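Side-chain contacts in chorismate mutase and shikimate 5-dehydrogenase fusion protein (Clostridium acetobutylicum, PDB 3FBT), which probably catalyses the reversible NADPH-linked reduction of 3-dehydroshikimate to shikimate and, as part of a longer fusion protein, probably accompanies a chorismate mutase: residues Glu78-Glu81 with Lys82-Lys85; Gly236-Met239 with Leu240-Ala244; Lys69-Val72 with Met73-Leu76; Val137-Tyr140 with Leu141-Phe145; Val168-Tyr171 with Asp172-Ser175. All blocks are in the same frame, centred on the assembly; numbering follows the deposited sequence.

Interaction 1: Glu78-Glu81 with Lys82-Lys85; sequences EISE and KARK. With SO4 (sulfate ion), chain G.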
loop_
_atom_site.group_PDB
_atom_site.type_symbol
_atom_site.label_atom_id
_atom_site.label_comp_id
_atom_site.label_asym_id
_atom_site.label_seq_id
_atom_site.Cartn_x
_atom_site.Cartn_y
_atom_site.Cartn_z
ATOM N N GLU A 78 21.222 -2.269 8.951
ATOM C CA GLU A 78 21.592 -1.788 10.249
ATOM C C GLU A 78 20.426 -2.069 11.223
ATOM O O GLU A 78 19.288 -2.155 10.767
ATOM C CB GLU A 78 21.833 -0.303 10.095
ATOM C CG GLU A 78 22.262 0.409 11.298
ATOM C CD GLU A 78 22.456 1.906 10.976
ATOM O OE1 GLU A 78 23.609 2.348 10.859
ATOM O OE2 GLU A 78 21.462 2.637 10.817
ATOM N N ILE A 79 20.731 -2.143 12.533
ATOM C CA ILE A 79 19.795 -2.515 13.622
ATOM C C ILE A 79 20.163 -1.729 14.909
ATOM O O ILE A 79 21.342 -1.645 15.263
ATOM C CB ILE A 79 19.884 -4.077 13.897
ATOM C CG1 ILE A 79 19.471 -4.872 12.649
ATOM C CG2 ILE A 79 18.982 -4.526 15.060
ATOM C CD1 ILE A 79 19.567 -6.396 12.834
ATOM N N SER A 80 19.214 -1.091 15.584
ATOM C CA SER A 80 19.559 -0.345 16.784
ATOM C C SER A 80 20.203 -1.243 17.867
ATOM O O SER A 80 20.025 -2.498 17.885
ATOM C CB SER A 80 18.325 0.285 17.412
ATOM O OG SER A 80 17.531 -0.751 17.977
ATOM N N GLU A 81 20.890 -0.555 18.794
ATOM C CA GLU A 81 21.655 -1.194 19.894
ATOM C C GLU A 81 20.675 -2.008 20.765
ATOM O O GLU A 81 20.834 -3.222 20.896
ATOM C CB GLU A 81 22.480 -0.154 20.720
ATOM C CG GLU A 81 23.004 -0.669 22.132
ATOM C CD GLU A 81 24.090 0.232 22.841
ATOM O OE1 GLU A 81 25.293 0.233 22.437
ATOM O OE2 GLU A 81 23.754 0.905 23.853
ATOM N N LYS A 82 19.634 -1.349 21.286
ATOM C CA LYS A 82 18.499 -2.031 21.921
ATOM C C LYS A 82 17.997 -3.296 21.175
ATOM O O LYS A 82 17.851 -4.348 21.785
ATOM C CB LYS A 82 17.325 -1.054 22.137
ATOM C CG LYS A 82 16.619 -1.192 23.445
ATOM C CD LYS A 82 17.664 -1.031 24.519
ATOM C CE LYS A 82 18.784 -0.235 23.900
ATOM N NZ LYS A 82 19.971 -0.123 24.764
ATOM N N ALA A 83 17.712 -3.218 19.882
ATOM C CA ALA A 83 17.163 -4.404 19.202
ATOM C C ALA A 83 18.169 -5.514 19.110
ATOM O O ALA A 83 17.818 -6.701 19.177
ATOM C CB ALA A 83 16.597 -4.085 17.765
ATOM N N ARG A 84 19.412 -5.137 18.905
ATOM C CA ARG A 84 20.484 -6.111 18.866
ATOM C C ARG A 84 20.521 -6.923 20.158
ATOM O O ARG A 84 20.626 -8.141 20.136
ATOM C CB ARG A 84 21.814 -5.387 18.732
ATOM C CG ARG A 84 22.816 -6.243 18.012
ATOM C CD ARG A 84 24.283 -6.080 18.487
ATOM N NE ARG A 84 24.879 -7.398 18.253
ATOM C CZ ARG A 84 26.010 -7.877 18.761
ATOM N NH1 ARG A 84 26.787 -7.150 19.566
ATOM N NH2 ARG A 84 26.363 -9.111 18.431
ATOM N N LYS A 85 20.439 -6.225 21.284
ATOM C CA LYS A 85 20.571 -6.809 22.608
ATOM C C LYS A 85 19.368 -7.694 22.869
ATOM O O LYS A 85 19.468 -8.785 23.427
ATOM C CB LYS A 85 20.567 -5.701 23.640
ATOM C CG LYS A 85 21.857 -4.926 23.687
ATOM C CD LYS A 85 21.916 -4.078 24.950
ATOM C CE LYS A 85 23.383 -3.833 25.345
ATOM N NZ LYS A 85 23.602 -2.445 25.808
HETATM S S SO4 G . 14.825 1.095 19.859
HETATM O O1 SO4 G . 14.957 0.551 21.233
HETATM O O2 SO4 G . 14.998 -0.015 18.929
HETATM O O3 SO4 G . 13.492 1.717 19.874
HETATM O O4 SO4 G . 15.655 2.276 19.544
#

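Interaction 2: Gly236-Met239 with Leu240-Ala244; sequences GLYM and LVSQA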
loop_
_atom_site.group_PDB
_atom_site.type_symbol
_atom_site.label_atom_id
_atom_site.label_comp_id
_atom_site.label_asym_id
_atom_site.label_seq_id
_atom_site.Cartn_x
_atom_site.Cartn_y
_atom_site.Cartn_z
ATOM N N GLY A 236 -2.251 -3.886 29.221
ATOM C CA GLY A 236 -1.189 -3.460 28.319
ATOM C C GLY A 236 -1.574 -2.417 27.298
ATOM O O GLY A 236 -0.872 -2.271 26.314
ATOM N N LEU A 237 -2.690 -1.726 27.499
ATOM C CA LEU A 237 -3.169 -0.748 26.516
ATOM C C LEU A 237 -2.212 0.415 26.266
ATOM O O LEU A 237 -1.914 0.760 25.107
ATOM C CB LEU A 237 -4.559 -0.261 26.858
ATOM C CG LEU A 237 -5.292 0.585 25.837
ATOM C CD1 LEU A 237 -5.206 -0.041 24.397
ATOM C CD2 LEU A 237 -6.741 0.653 26.341
ATOM N N TYR A 238 -1.640 0.964 27.331
ATOM C CA TYR A 238 -0.738 2.049 27.152
ATOM C C TYR A 238 0.508 1.612 26.370
ATOM O O TYR A 238 1.102 2.387 25.633
ATOM C CB TYR A 238 -0.360 2.669 28.496
ATOM C CG TYR A 238 0.100 4.079 28.313
ATOM C CD1 TYR A 238 -0.820 5.104 28.092
ATOM C CD2 TYR A 238 1.442 4.378 28.304
ATOM C CE1 TYR A 238 -0.386 6.402 27.848
ATOM C CE2 TYR A 238 1.898 5.687 28.092
ATOM C CZ TYR A 238 0.973 6.680 27.863
ATOM O OH TYR A 238 1.443 7.985 27.659
ATOM N N MET A 239 0.942 0.370 26.557
ATOM C CA MET A 239 2.067 -0.129 25.839
ATOM C C MET A 239 1.716 -0.213 24.334
ATOM O O MET A 239 2.476 0.221 23.528
ATOM C CB MET A 239 2.470 -1.529 26.384
ATOM C CG MET A 239 3.676 -2.186 25.623
ATOM S SD MET A 239 4.171 -3.783 26.440
ATOM C CE MET A 239 5.436 -4.409 25.352
ATOM N N LEU A 240 0.587 -0.814 23.984
ATOM C CA LEU A 240 0.168 -0.903 22.610
ATOM C C LEU A 240 0.140 0.479 21.955
ATOM O O LEU A 240 0.650 0.649 20.854
ATOM C CB LEU A 240 -1.213 -1.521 22.538
ATOM C CG LEU A 240 -1.743 -1.781 21.115
ATOM C CD1 LEU A 240 -0.938 -2.915 20.412
ATOM C CD2 LEU A 240 -3.234 -2.177 21.287
ATOM N N VAL A 241 -0.449 1.472 22.631
ATOM C CA VAL A 241 -0.576 2.795 22.063
ATOM C C VAL A 241 0.729 3.434 21.965
ATOM O O VAL A 241 1.041 4.037 20.934
ATOM C CB VAL A 241 -1.606 3.675 22.824
ATOM C CG1 VAL A 241 -1.527 5.118 22.351
ATOM C CG2 VAL A 241 -2.973 3.095 22.568
ATOM N N SER A 242 1.589 3.238 22.950
ATOM C CA SER A 242 2.959 3.822 22.872
ATOM C C SER A 242 3.883 3.172 21.891
ATOM O O SER A 242 4.765 3.818 21.321
ATOM C CB SER A 242 3.660 3.776 24.251
ATOM O OG SER A 242 2.806 4.455 25.156
ATOM N N GLN A 243 3.819 1.849 21.799
ATOM C CA GLN A 243 4.609 1.191 20.782
ATOM C C GLN A 243 4.188 1.687 19.397
ATOM O O GLN A 243 5.010 1.903 18.574
ATOM C CB GLN A 243 4.549 -0.340 20.891
ATOM C CG GLN A 243 5.381 -1.058 19.887
ATOM C CD GLN A 243 4.542 -1.474 18.643
ATOM O OE1 GLN A 243 4.751 -0.981 17.500
ATOM N NE2 GLN A 243 3.629 -2.402 18.861
ATOM N N ALA A 244 2.919 1.865 19.143
ATOM C CA ALA A 244 2.561 2.336 17.810
ATOM C C ALA A 244 3.084 3.820 17.554
ATOM O O ALA A 244 3.639 4.142 16.477
ATOM C CB ALA A 244 1.062 2.216 17.646
#

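Interaction 3: Lys69-Val72 with Met73-Leu76; sequences KVEV and MKEL. With SO4 (sulfate ion), chain F.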
loop_
_atom_site.group_PDB
_atom_site.type_symbol
_atom_site.label_atom_id
_atom_site.label_comp_id
_atom_site.label_asym_id
_atom_site.label_seq_id
_atom_site.Cartn_x
_atom_site.Cartn_y
_atom_site.Cartn_z
ATOM N N LYS A 69 10.438 -11.858 13.594
ATOM C CA LYS A 69 11.163 -10.793 14.337
ATOM C C LYS A 69 12.670 -10.997 14.389
ATOM O O LYS A 69 13.443 -10.028 14.463
ATOM C CB LYS A 69 10.566 -10.580 15.760
ATOM C CG LYS A 69 9.220 -9.894 15.715
ATOM C CD LYS A 69 8.904 -9.055 17.014
ATOM C CE LYS A 69 8.546 -9.932 18.171
ATOM N NZ LYS A 69 8.064 -11.276 17.637
ATOM N N VAL A 70 13.096 -12.255 14.325
ATOM C CA VAL A 70 14.504 -12.594 14.233
ATOM C C VAL A 70 14.867 -12.783 12.740
ATOM O O VAL A 70 15.795 -12.198 12.235
ATOM C CB VAL A 70 14.734 -13.908 14.983
ATOM C CG1 VAL A 70 16.216 -14.393 14.872
ATOM C CG2 VAL A 70 14.210 -13.764 16.421
ATOM N N GLU A 71 14.070 -13.541 12.013
ATOM C CA GLU A 71 14.437 -13.846 10.623
ATOM C C GLU A 71 14.629 -12.613 9.770
ATOM O O GLU A 71 15.549 -12.554 8.942
ATOM C CB GLU A 71 13.380 -14.688 9.976
ATOM C CG GLU A 71 13.283 -16.013 10.605
ATOM C CD GLU A 71 14.543 -16.751 10.339
ATOM O OE1 GLU A 71 14.738 -17.089 9.140
ATOM O OE2 GLU A 71 15.345 -16.923 11.305
ATOM N N VAL A 72 13.796 -11.608 10.009
ATOM C CA VAL A 72 13.875 -10.369 9.260
ATOM C C VAL A 72 15.181 -9.662 9.438
ATOM O O VAL A 72 15.544 -8.864 8.595
ATOM C CB VAL A 72 12.709 -9.375 9.601
ATOM C CG1 VAL A 72 12.990 -8.648 10.941
ATOM C CG2 VAL A 72 12.590 -8.392 8.521
ATOM N N MET A 73 15.906 -9.953 10.511
ATOM C CA MET A 73 17.154 -9.258 10.755
ATOM C C MET A 73 18.173 -9.493 9.592
ATOM O O MET A 73 19.058 -8.677 9.344
ATOM C CB MET A 73 17.726 -9.660 12.142
ATOM C CG MET A 73 16.864 -9.206 13.392
ATOM S SD MET A 73 17.648 -9.792 14.964
ATOM C CE MET A 73 17.580 -8.409 16.105
ATOM N N LYS A 74 18.047 -10.614 8.901
ATOM C CA LYS A 74 18.909 -10.953 7.776
ATOM C C LYS A 74 18.892 -9.903 6.658
ATOM O O LYS A 74 19.827 -9.817 5.854
ATOM C CB LYS A 74 18.484 -12.308 7.198
ATOM C CG LYS A 74 19.064 -13.471 7.975
ATOM C CD LYS A 74 18.320 -14.758 7.704
ATOM C CE LYS A 74 18.928 -15.948 8.509
ATOM N NZ LYS A 74 18.543 -16.007 9.972
ATOM N N GLU A 75 17.844 -9.084 6.657
ATOM C CA GLU A 75 17.539 -8.219 5.544
ATOM C C GLU A 75 17.997 -6.797 5.772
ATOM O O GLU A 75 17.916 -5.987 4.885
ATOM C CB GLU A 75 16.035 -8.228 5.315
ATOM C CG GLU A 75 15.482 -9.617 5.084
ATOM C CD GLU A 75 16.077 -10.255 3.856
ATOM O OE1 GLU A 75 16.671 -9.522 3.019
ATOM O OE2 GLU A 75 15.959 -11.500 3.721
ATOM N N LEU A 76 18.459 -6.485 6.965
ATOM C CA LEU A 76 18.568 -5.085 7.355
ATOM C C LEU A 76 20.015 -4.685 7.235
ATOM O O LEU A 76 20.889 -5.485 7.556
ATOM C CB LEU A 76 18.117 -4.903 8.813
ATOM C CG LEU A 76 16.746 -5.516 9.164
ATOM C CD1 LEU A 76 16.254 -5.183 10.572
ATOM C CD2 LEU A 76 15.750 -4.972 8.211
HETATM S S SO4 F . 9.575 -14.428 16.227
HETATM O O1 SO4 F . 9.240 -14.253 17.648
HETATM O O2 SO4 F . 9.302 -15.790 15.745
HETATM O O3 SO4 F . 8.735 -13.502 15.499
HETATM O O4 SO4 F . 11.015 -14.305 16.127
#

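Interaction 4: Val137-Tyr140 with Leu141-Phe145; sequences VLQY and LKDNF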
loop_
_atom_site.group_PDB
_atom_site.type_symbol
_atom_site.label_atom_id
_atom_site.label_comp_id
_atom_site.label_asym_id
_atom_site.label_seq_id
_atom_site.Cartn_x
_atom_site.Cartn_y
_atom_site.Cartn_z
ATOM N N VAL A 137 10.900 -7.060 27.473
ATOM C CA VAL A 137 10.604 -6.773 28.909
ATOM C C VAL A 137 11.854 -7.116 29.792
ATOM O O VAL A 137 12.233 -6.339 30.667
ATOM C CB VAL A 137 9.375 -7.609 29.315
ATOM C CG1 VAL A 137 9.166 -7.750 30.840
ATOM C CG2 VAL A 137 8.133 -7.107 28.658
ATOM N N LEU A 138 12.514 -8.262 29.547
ATOM C CA LEU A 138 13.696 -8.684 30.332
ATOM C C LEU A 138 14.886 -7.756 30.069
ATOM O O LEU A 138 15.606 -7.390 30.996
ATOM C CB LEU A 138 14.103 -10.130 29.983
ATOM C CG LEU A 138 13.090 -11.218 30.375
ATOM C CD1 LEU A 138 13.326 -12.571 29.667
ATOM C CD2 LEU A 138 12.993 -11.406 31.939
ATOM N N GLN A 139 15.099 -7.333 28.824
ATOM C CA GLN A 139 16.151 -6.344 28.584
ATOM C C GLN A 139 15.855 -5.046 29.336
ATOM O O GLN A 139 16.761 -4.456 29.948
ATOM C CB GLN A 139 16.326 -6.040 27.102
ATOM C CG GLN A 139 17.484 -5.170 26.859
ATOM C CD GLN A 139 18.748 -5.914 27.178
ATOM O OE1 GLN A 139 18.824 -7.129 26.981
ATOM N NE2 GLN A 139 19.756 -5.196 27.690
ATOM N N TYR A 140 14.599 -4.586 29.275
ATOM C CA TYR A 140 14.258 -3.367 29.998
ATOM C C TYR A 140 14.495 -3.462 31.524
ATOM O O TYR A 140 15.119 -2.562 32.078
ATOM C CB TYR A 140 12.827 -2.976 29.726
ATOM C CG TYR A 140 12.421 -1.672 30.347
ATOM C CD1 TYR A 140 12.590 -0.439 29.655
ATOM C CD2 TYR A 140 11.864 -1.649 31.596
ATOM C CE1 TYR A 140 12.231 0.785 30.243
ATOM C CE2 TYR A 140 11.506 -0.429 32.209
ATOM C CZ TYR A 140 11.665 0.761 31.542
ATOM O OH TYR A 140 11.236 1.895 32.193
ATOM N N LEU A 141 14.005 -4.529 32.181
ATOM C CA LEU A 141 14.142 -4.694 33.633
ATOM C C LEU A 141 15.600 -4.647 34.088
ATOM O O LEU A 141 15.962 -4.023 35.100
ATOM C CB LEU A 141 13.549 -6.006 34.114
ATOM C CG LEU A 141 12.088 -6.300 33.844
ATOM C CD1 LEU A 141 11.780 -7.770 34.200
ATOM C CD2 LEU A 141 11.182 -5.283 34.579
ATOM N N LYS A 142 16.427 -5.283 33.307
ATOM C CA LYS A 142 17.810 -5.339 33.554
ATOM C C LYS A 142 18.475 -3.970 33.259
ATOM O O LYS A 142 19.327 -3.519 34.022
ATOM C CB LYS A 142 18.399 -6.411 32.662
ATOM C CG LYS A 142 19.805 -6.107 32.339
ATOM C CD LYS A 142 20.554 -7.353 31.806
ATOM C CE LYS A 142 22.060 -7.107 31.834
ATOM N NZ LYS A 142 22.409 -6.076 30.802
ATOM N N ASP A 143 18.106 -3.326 32.150
ATOM C CA ASP A 143 18.625 -2.008 31.865
ATOM C C ASP A 143 18.280 -1.063 32.989
ATOM O O ASP A 143 18.985 -0.106 33.166
ATOM C CB ASP A 143 18.081 -1.412 30.567
ATOM C CG ASP A 143 18.718 -1.994 29.394
ATOM O OD1 ASP A 143 19.794 -2.620 29.560
ATOM O OD2 ASP A 143 18.137 -1.843 28.293
ATOM N N ASN A 144 17.166 -1.300 33.683
ATOM C CA ASN A 144 16.740 -0.435 34.772
ATOM C C ASN A 144 17.108 -0.897 36.199
ATOM O O ASN A 144 16.550 -0.419 37.149
ATOM C CB ASN A 144 15.240 -0.216 34.720
ATOM C CG ASN A 144 14.860 0.792 33.712
ATOM O OD1 ASN A 144 14.328 1.845 34.059
ATOM N ND2 ASN A 144 15.109 0.489 32.436
ATOM N N PHE A 145 17.985 -1.867 36.327
ATOM C CA PHE A 145 18.538 -2.236 37.646
ATOM C C PHE A 145 17.519 -2.804 38.632
ATOM O O PHE A 145 17.501 -2.397 39.808
ATOM C CB PHE A 145 19.261 -0.997 38.227
ATOM C CG PHE A 145 20.286 -0.409 37.271
ATOM C CD1 PHE A 145 21.546 -0.941 37.168
ATOM C CD2 PHE A 145 19.969 0.662 36.437
ATOM C CE1 PHE A 145 22.487 -0.388 36.278
ATOM C CE2 PHE A 145 20.914 1.193 35.555
ATOM C CZ PHE A 145 22.163 0.661 35.483
#

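Interaction 5: Val168-Tyr171 with Asp172-Ser175; sequences VISY and DELS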
loop_
_atom_site.group_PDB
_atom_site.type_symbol
_atom_site.label_atom_id
_atom_site.label_comp_id
_atom_site.label_asym_id
_atom_site.label_seq_id
_atom_site.Cartn_x
_atom_site.Cartn_y
_atom_site.Cartn_z
ATOM N N VAL A 168 15.809 -18.597 36.243
ATOM C CA VAL A 168 14.647 -19.302 35.661
ATOM C C VAL A 168 14.004 -20.345 36.614
ATOM O O VAL A 168 14.702 -21.173 37.231
ATOM C CB VAL A 168 15.058 -20.023 34.309
ATOM C CG1 VAL A 168 13.935 -20.909 33.791
ATOM C CG2 VAL A 168 15.428 -19.000 33.281
ATOM N N ILE A 169 12.692 -20.352 36.721
ATOM C CA ILE A 169 12.085 -21.209 37.717
ATOM C C ILE A 169 10.785 -21.765 37.183
ATOM O O ILE A 169 10.238 -21.240 36.179
ATOM C CB ILE A 169 11.900 -20.459 39.099
ATOM C CG1 ILE A 169 10.873 -19.353 38.995
ATOM C CG2 ILE A 169 13.275 -19.960 39.573
ATOM C CD1 ILE A 169 10.554 -18.598 40.392
ATOM N N SER A 170 10.284 -22.804 37.844
ATOM C CA SER A 170 8.975 -23.367 37.498
ATOM C C SER A 170 7.829 -22.696 38.198
ATOM O O SER A 170 8.006 -21.944 39.190
ATOM C CB SER A 170 8.934 -24.865 37.867
ATOM O OG SER A 170 9.129 -25.051 39.264
ATOM N N TYR A 171 6.621 -22.965 37.712
ATOM C CA TYR A 171 5.498 -22.357 38.337
ATOM C C TYR A 171 5.401 -22.849 39.791
ATOM O O TYR A 171 5.001 -22.086 40.723
ATOM C CB TYR A 171 4.217 -22.565 37.535
ATOM C CG TYR A 171 4.093 -21.535 36.404
ATOM C CD1 TYR A 171 3.429 -20.353 36.595
ATOM C CD2 TYR A 171 4.718 -21.737 35.165
ATOM C CE1 TYR A 171 3.353 -19.408 35.604
ATOM C CE2 TYR A 171 4.631 -20.789 34.160
ATOM C CZ TYR A 171 3.935 -19.636 34.370
ATOM O OH TYR A 171 3.890 -18.667 33.379
ATOM N N ASP A 172 5.806 -24.094 39.998
ATOM C CA ASP A 172 5.850 -24.617 41.352
ATOM C C ASP A 172 6.753 -23.833 42.257
ATOM O O ASP A 172 6.380 -23.535 43.353
ATOM C CB ASP A 172 6.347 -26.052 41.366
ATOM C CG ASP A 172 5.438 -26.953 40.674
ATOM O OD1 ASP A 172 4.195 -26.850 40.867
ATOM O OD2 ASP A 172 5.978 -27.764 39.881
ATOM N N GLU A 173 7.968 -23.556 41.815
ATOM C CA GLU A 173 8.905 -22.782 42.612
ATOM C C GLU A 173 8.402 -21.357 42.888
ATOM O O GLU A 173 8.818 -20.712 43.868
ATOM C CB GLU A 173 10.240 -22.716 41.881
ATOM C CG GLU A 173 10.880 -24.083 41.557
ATOM C CD GLU A 173 12.150 -23.897 40.743
ATOM O OE1 GLU A 173 12.054 -23.738 39.503
ATOM O OE2 GLU A 173 13.251 -23.823 41.347
ATOM N N LEU A 174 7.519 -20.866 42.032
ATOM C CA LEU A 174 7.143 -19.460 42.107
ATOM C C LEU A 174 6.253 -19.350 43.315
ATOM O O LEU A 174 6.241 -18.332 43.998
ATOM C CB LEU A 174 6.318 -19.045 40.881
ATOM C CG LEU A 174 5.615 -17.674 40.962
ATOM C CD1 LEU A 174 6.658 -16.535 41.042
ATOM C CD2 LEU A 174 4.750 -17.455 39.778
ATOM N N SER A 175 5.465 -20.397 43.555
ATOM C CA SER A 175 4.525 -20.356 44.662
ATOM C C SER A 175 5.190 -20.203 46.047
ATOM O O SER A 175 4.522 -19.829 47.010
ATOM C CB SER A 175 3.520 -21.515 44.588
ATOM O OG SER A 175 4.076 -22.672 45.141
#

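Interaction 1: Glu78-Glu81 with Lys82-Lys85
Ser80 OG is held between two partners: it accepts from Ala83 N at 3.1 Å, with an N-H...O angle of 159°, and donates to O2 of a sulfate ion at 2.8 Å. Its chi1 of 71° sets OG between the backbone N and the carbonyl carbon of its own residue, within range of the first turn of helix 81-86. The sulfate, probably from the crystallisation liquor, is also bound by the backbone N of Asn103. This is an N-cap: Ser80 ends the run from strand 78-79, an edge of the mixed sheet in the substrate-binding domain, and its side chain takes up an amide of the helix start, while Ser80 O receives Arg84 N at 2.9 Å. Next to the cap, Ile79 CG2 rests on Ala83 CB at 3.6 Å, and Val89 packs against both side chains. On the outer side Glu81, predicted to bind NADP(+), stretches alongside Lys85, both pointing the same way. Their salt bridge is long, with Glu81 OE2 3.9 Å from Lys85 NZ. Lys82, folded back at chi2 and chi3, slants across Glu81 and brings NZ within 4.0 Å of Glu81 OE2, opposite charges that probably attract without a salt bridge.

Interaction 2: Gly236-Met239 with Leu240-Ala244
The first turns of helix 237-252, which starts just after the last strand of the parallel nucleotide-binding sheet, hold this contact, with Gly236 as the N-cap residue. Tyr238 O is its doubly gripped acceptor. Ser242 N reaches Tyr238 O at 2.9 Å and Ser242 OG reaches it at 2.7 Å, from opposite faces of the carbonyl plane, the hydroxyl being tilted 26° out of it. With chi1 at -56°, Ser242 OG lies beside its own backbone N and turns back along the helix to this oxygen, one turn earlier, a serine-to-carbonyl (i to i-4) helix bond. The same OG lies 3.3 Å from Tyr238 CE2, oblique to the ring. Farther out, the Tyr238 hydroxyl has a weak bond to Asp262 of helix 258-273. Leu237 CD1 reaches Leu240 CD2 and Val241 CG2 loosely, each at 4.3 Å, and Val261 of that same helix packs against Val241. Gln243 N closes a short backbone bond of 2.7 Å to Met239 O. Gln243 OE1 is bonded to Ser247, and its side chain touches Asn90 and Asp105, all three of Gln243, Asn90 and Asp105 being predicted shikimate ligands. Leu240 packs on Ser20 and Tyr215. This is a helix start following a Rossmann-type sheet, with Gly236 a predicted NADP(+) ligand and the Leu240 and Gln243 side beside the probable shikimate site.

Interaction 3: Lys69-Val72 with Met73-Leu76
Glu71 and Lys74 meet as charged neighbours on the outside of a tight turn, their side chains running next to each other in the same direction. Glu71 OE2 lies 3.6 Å from Lys74 NZ, a salt bridge. Glu71 bends at chi2 (-66°) and Lys74 only at its last torsion, which brings the carboxylate and the ammonium group side by side. Behind them the backbone holds the spacing. Met73 N bonds to Val70 O at 2.8 Å, Lys74 N to Glu71 O at 3.2 Å and Glu75 N to Val72 O at 3.0 Å. In each the donor stands above the carbonyl plane, as expected of the tighter 3-10 winding. The inner side is apolar: Val72 and Met73 both pack on Val89, while Val72 and Leu76 touch Leu92 of strand 91-94. Outward at the start of the turn, Lys69 and Val70 receive a sulfate ion, probably from the crystallisation liquor. Lys69 N donates to O3 of the sulfate at 3.0 Å. Lys69 NZ, brought round by bends at chi3 and chi4, adds weak bonds to O1 and O3, and the Val70 N bond to O4 is weak too. Arg135 NH2 from helix 134-143 holds the same ion. Lys69 is the predicted proton acceptor, and its side chain also touches Asn90, a predicted shikimate ligand. Backbone N-H groups, the Lys69 amine and the Arg135 guanidinium converge on one anion, which suggests an edge suited to anions beside the probable catalytic site.

Interaction 4: Val137-Tyr140 with Leu141-Phe145
Asn144 lays its amide over the Tyr140 ring, with ND2 3.5 Å above the ring plane and over its centre, the two planes being only 27° apart. The same ND2 donates to Tyr140 O at 3.1 Å, and Asn144 N reaches that oxygen at 2.9 Å, making two bonds from one residue to a single carbonyl. The ND2 bond, with the ring against the amide, probably fixes the rotation of that amide. Tyr140 has chi1 at -175°, which carries the ring out past its own carbonyl carbon, toward the end of the helix where Asn144 sits. Its ring also meets Tyr106 edge-to-face. One residue earlier in each segment, the Gln139 side chain, bent at chi2, slants across Asp143. Gln139 NE2 donates to Asp143 OD1 at 3.2 Å, approaching from above the carboxylate plane, with amide and carboxylate 63° apart. Asp143 OD2 is bonded to the hydroxyl of Tyr106, so its two oxygens have different partners. On the inner side Leu141 CD1 meets Val137 CG1 at 4.3 Å, and Leu141 packs on strands 124-128 and 148-153. Phe145, with positive phi, is the C-prime residue of a Schellman motif, which ends helix 134-143, the helix of the Rossmann-type beta-alpha-beta unit between those strands.

Interaction 5: Val168-Tyr171 with Asp172-Ser175
Ser170 and Glu173 exchange hydrogen bonds across the start of helix 171-174, forming a capping box. Glu173 N donates to Ser170 OG at 3.2 Å. In return Ser170 N donates to Glu173 OE1 at 2.6 Å, and Ser170 OG gives the same carboxylate oxygen a second bond at 3.2 Å. Both donors meet OE1 on its anti side, 21° and 16° out of the carboxylate plane. Glu173 CG lies beside its own backbone N (chi1 -58°), and the chain then runs extended, which lets the carboxylate reach back to the N-cap residue. Being gripped by two donors, and close to a helix N terminus, the carboxylate is probably stabilised as the anion. Backbone bonds are weaker at this short helix: Leu174 N bonds weakly to Ser170 O, while its bond to Tyr171 O at 3.1 Å comes from above the carbonyl plane. Beyond the turn, Ser175 OG bonds to Asp172 O at 3.0 Å. The Ile169 side chain crosses that of Glu173 in van der Waals contact with the carboxylate, Ile169 CB lying 3.3 Å from Glu173 OE1. Apolar contact comes at its far end, where Ile169 CD1 approaches Leu174 CB at 4.3 Å. Strand 167-170 is an outer strand of the parallel nucleotide-binding sheet, paired with strand 148-153, where Ile169 touches Tyr150 and Val152. Helix 171-174 follows directly, its Leu174 covering Val126 and Leu128 of strand 124-128, while Tyr171 packs on Val152 and Leu128 beside the predicted NADP(+)-binding Gly129.

How the interactions relate
Along the chain the contacts come in the order interaction 3, 1, 4, 5 and 2, strictly in series, so none nests within or crosses another. Each closes a local turn or helix end instead of a long loop. Interactions 3 and 1 belong to the substrate-binding domain and touch, Met73 packing against Ile79 and Ala83. Interaction 1 also reaches across the cleft to interaction 4, where Lys85 meets Gln139 and Lys82 meets Asp143, linking the two domains. Interactions 4 and 5 lie in the nucleotide-binding domain, 20 Å apart between centres. Interaction 2, on a later helix, touches none of the others, and comes within about 5 Å of interaction 4 between nearest atoms.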